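Local coordinates for protein ChiX (Serratia marcescens, PDB 5OPZ) that cleaves the L-Ala–D-Glu bond of peptidoglycan stem peptides as a zinc-dependent endopeptidase and is required for chitinase secretion, at residues V25-L29 against L130-Y135. Sequence-based numbering, arbitrary orientation.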
loop_
_atom_site.group_PDB
_atom_site.type_symbol
_atom_site.label_atom_id
_atom_site.label_comp_id
_atom_site.label_asym_id
_atom_site.label_seq_id
_atom_site.Cartn_x
_atom_site.Cartn_y
_atom_site.Cartn_z
ATOM N N VAL A 25 7.106 8.005 -4.023
ATOM C CA VAL A 25 7.385 6.698 -3.446
ATOM C C VAL A 25 8.608 6.131 -4.192
ATOM O O VAL A 25 8.813 6.349 -5.404
ATOM C CB VAL A 25 6.100 5.831 -3.512
ATOM C CG1 VAL A 25 6.340 4.417 -3.102
ATOM C CG2 VAL A 25 5.071 6.472 -2.610
ATOM N N HIS A 26 9.375 5.312 -3.491
ATOM C CA HIS A 26 10.550 4.645 -4.077
ATOM C C HIS A 26 10.173 3.962 -5.382
ATOM O O HIS A 26 9.198 3.204 -5.381
ATOM C CB HIS A 26 11.108 3.612 -3.109
ATOM C CG HIS A 26 12.463 3.107 -3.479
ATOM N ND1 HIS A 26 12.667 2.243 -4.534
ATOM C CD2 HIS A 26 13.689 3.400 -2.996
ATOM C CE1 HIS A 26 13.961 2.024 -4.678
ATOM N NE2 HIS A 26 14.598 2.697 -3.737
ATOM N N PRO A 27 10.912 4.206 -6.484
ATOM C CA PRO A 27 10.538 3.596 -7.758
ATOM C C PRO A 27 10.328 2.087 -7.736
ATOM O O PRO A 27 9.542 1.591 -8.531
ATOM C CB PRO A 27 11.672 4.029 -8.696
ATOM C CG PRO A 27 12.223 5.282 -8.090
ATOM C CD PRO A 27 12.067 5.120 -6.612
ATOM N N ASP A 28 11.063 1.341 -6.927
ATOM C CA ASP A 28 10.920 -0.094 -6.885
ATOM C C ASP A 28 9.583 -0.508 -6.260
ATOM O O ASP A 28 8.934 -1.453 -6.748
ATOM C CB ASP A 28 12.082 -0.784 -6.201
ATOM C CG ASP A 28 13.374 -0.681 -7.009
ATOM O OD1 ASP A 28 13.343 -0.264 -8.206
ATOM O OD2 ASP A 28 14.401 -1.045 -6.412
ATOM N N LEU A 29 9.147 0.217 -5.219
ATOM C CA LEU A 29 7.819 -0.071 -4.666
ATOM C C LEU A 29 6.728 0.357 -5.646
ATOM O O LEU A 29 5.722 -0.305 -5.792
ATOM C CB LEU A 29 7.692 0.593 -3.295
ATOM C CG LEU A 29 6.369 0.290 -2.576
ATOM C CD1 LEU A 29 6.103 -1.166 -2.378
ATOM C CD2 LEU A 29 6.384 0.958 -1.196
ATOM N N LEU A 130 8.838 -1.694 1.567
ATOM C CA LEU A 130 10.134 -2.296 1.291
ATOM C C LEU A 130 10.867 -2.555 2.614
ATOM O O LEU A 130 10.671 -1.834 3.594
ATOM C CB LEU A 130 10.994 -1.363 0.446
ATOM C CG LEU A 130 10.412 -1.030 -0.948
ATOM C CD1 LEU A 130 11.240 0.024 -1.648
ATOM C CD2 LEU A 130 10.295 -2.282 -1.817
ATOM N N THR A 131 11.680 -3.604 2.671
ATOM C CA THR A 131 12.333 -3.955 3.937
ATOM C C THR A 131 13.496 -3.026 4.235
ATOM O O THR A 131 14.164 -2.534 3.316
ATOM C CB THR A 131 12.850 -5.403 4.038
ATOM O OG1 THR A 131 13.956 -5.611 3.193
ATOM C CG2 THR A 131 11.843 -6.386 3.691
ATOM N N PHE A 132 13.743 -2.840 5.529
ATOM C CA PHE A 132 14.959 -2.149 5.970
ATOM C C PHE A 132 16.232 -2.867 5.547
ATOM O O PHE A 132 17.220 -2.194 5.211
ATOM C CB PHE A 132 14.946 -1.941 7.476
ATOM C CG PHE A 132 14.111 -0.771 7.925
ATOM C CD1 PHE A 132 14.503 0.543 7.691
ATOM C CD2 PHE A 132 12.928 -0.973 8.616
ATOM C CE1 PHE A 132 13.749 1.635 8.147
ATOM C CE2 PHE A 132 12.168 0.107 9.087
ATOM C CZ PHE A 132 12.567 1.411 8.806
ATOM N N ARG A 133 16.222 -4.204 5.566
ATOM C CA ARG A 133 17.415 -4.967 5.164
ATOM C C ARG A 133 17.782 -4.735 3.691
ATOM O O ARG A 133 18.948 -4.481 3.350
ATOM C CB ARG A 133 17.279 -6.464 5.437
ATOM C CG ARG A 133 17.160 -6.808 6.927
ATOM C CD ARG A 133 16.593 -8.212 7.125
ATOM N NE ARG A 133 16.468 -8.650 8.530
ATOM C CZ ARG A 133 17.463 -8.918 9.380
ATOM N NH1 ARG A 133 17.156 -9.312 10.611
ATOM N NH2 ARG A 133 18.744 -8.787 9.059
ATOM N N ASP A 134 16.780 -4.719 2.818
ATOM C CA ASP A 134 17.064 -4.564 1.396
ATOM C C ASP A 134 17.247 -3.142 0.981
ATOM O O ASP A 134 17.967 -2.870 0.005
ATOM C CB ASP A 134 15.948 -5.135 0.523
ATOM C CG ASP A 134 15.773 -6.607 0.662
ATOM O OD1 ASP A 134 16.784 -7.338 0.838
ATOM O OD2 ASP A 134 14.591 -7.056 0.561
ATOM N N TYR A 135 16.516 -2.248 1.643
ATOM C CA TYR A 135 16.404 -0.851 1.303
ATOM C C TYR A 135 16.617 -0.033 2.569
ATOM O O TYR A 135 15.629 0.441 3.135
ATOM C CB TYR A 135 15.029 -0.556 0.676
ATOM C CG TYR A 135 14.855 -1.138 -0.689
ATOM C CD1 TYR A 135 14.389 -2.448 -0.864
ATOM C CD2 TYR A 135 15.170 -0.397 -1.824
ATOM C CE1 TYR A 135 14.247 -2.987 -2.123
ATOM C CE2 TYR A 135 15.046 -0.949 -3.086
ATOM C CZ TYR A 135 14.560 -2.232 -3.244
ATOM O OH TYR A 135 14.461 -2.855 -4.480
#
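Tyr135 and Asp28 supply the one hydrogen bond that crosses this contact: the phenol OH of Tyr135 donates to Asp28 OD2 over 2.6 Å. It reaches the carboxylate on its anti side, 24° out of the carboxylate plane. OD2 lies near the plane of the phenol ring, and the carboxylate is turned almost perpendicular to that ring. The other oxygen, OD1, forms a salt bridge with Arg31, one turn further along the helix; the carboxylate is thus held at both oxygens.

Aromatic packing adds a second layer. Tyr135 turns the CD2–CE2 edge of its ring toward the face of the His26 imidazole in a T-shaped pair, planes at 77° and centroids 4.9 Å apart. CE2 of Tyr135 comes within 3.5 Å of CE1 of His26. With CG anti to the backbone N (chi1 -167°), His26 brings ND1 round to accept from Asp28 N at 3.0 Å, close to the ring plane. This is an N-cap bond, and it settles the rotation of the ring that Tyr135 meets.

The apolar part belongs to Leu130. Its CD1 makes a CH-pi contact over the His26 face, 4.1 Å from the centroid, and also sits 3.8 Å above the centre of the Tyr135 ring, filling the angle between the two aromatics. Deeper in, CG of Leu130 packs on CB of Leu29.

Together these contacts fasten the N-terminus of helix 27-39 to the loop leaving strand 127-130, an inner strand of the antiparallel sheet. That strand carries His127, which binds zinc with His72 and Asp79 in this member of the D-alanyl-D-alanine carboxypeptidase family. The side chain of Leu29, about 9 Å from the zinc ion, rests on Val78 of strand 77-82, which bears Asp79.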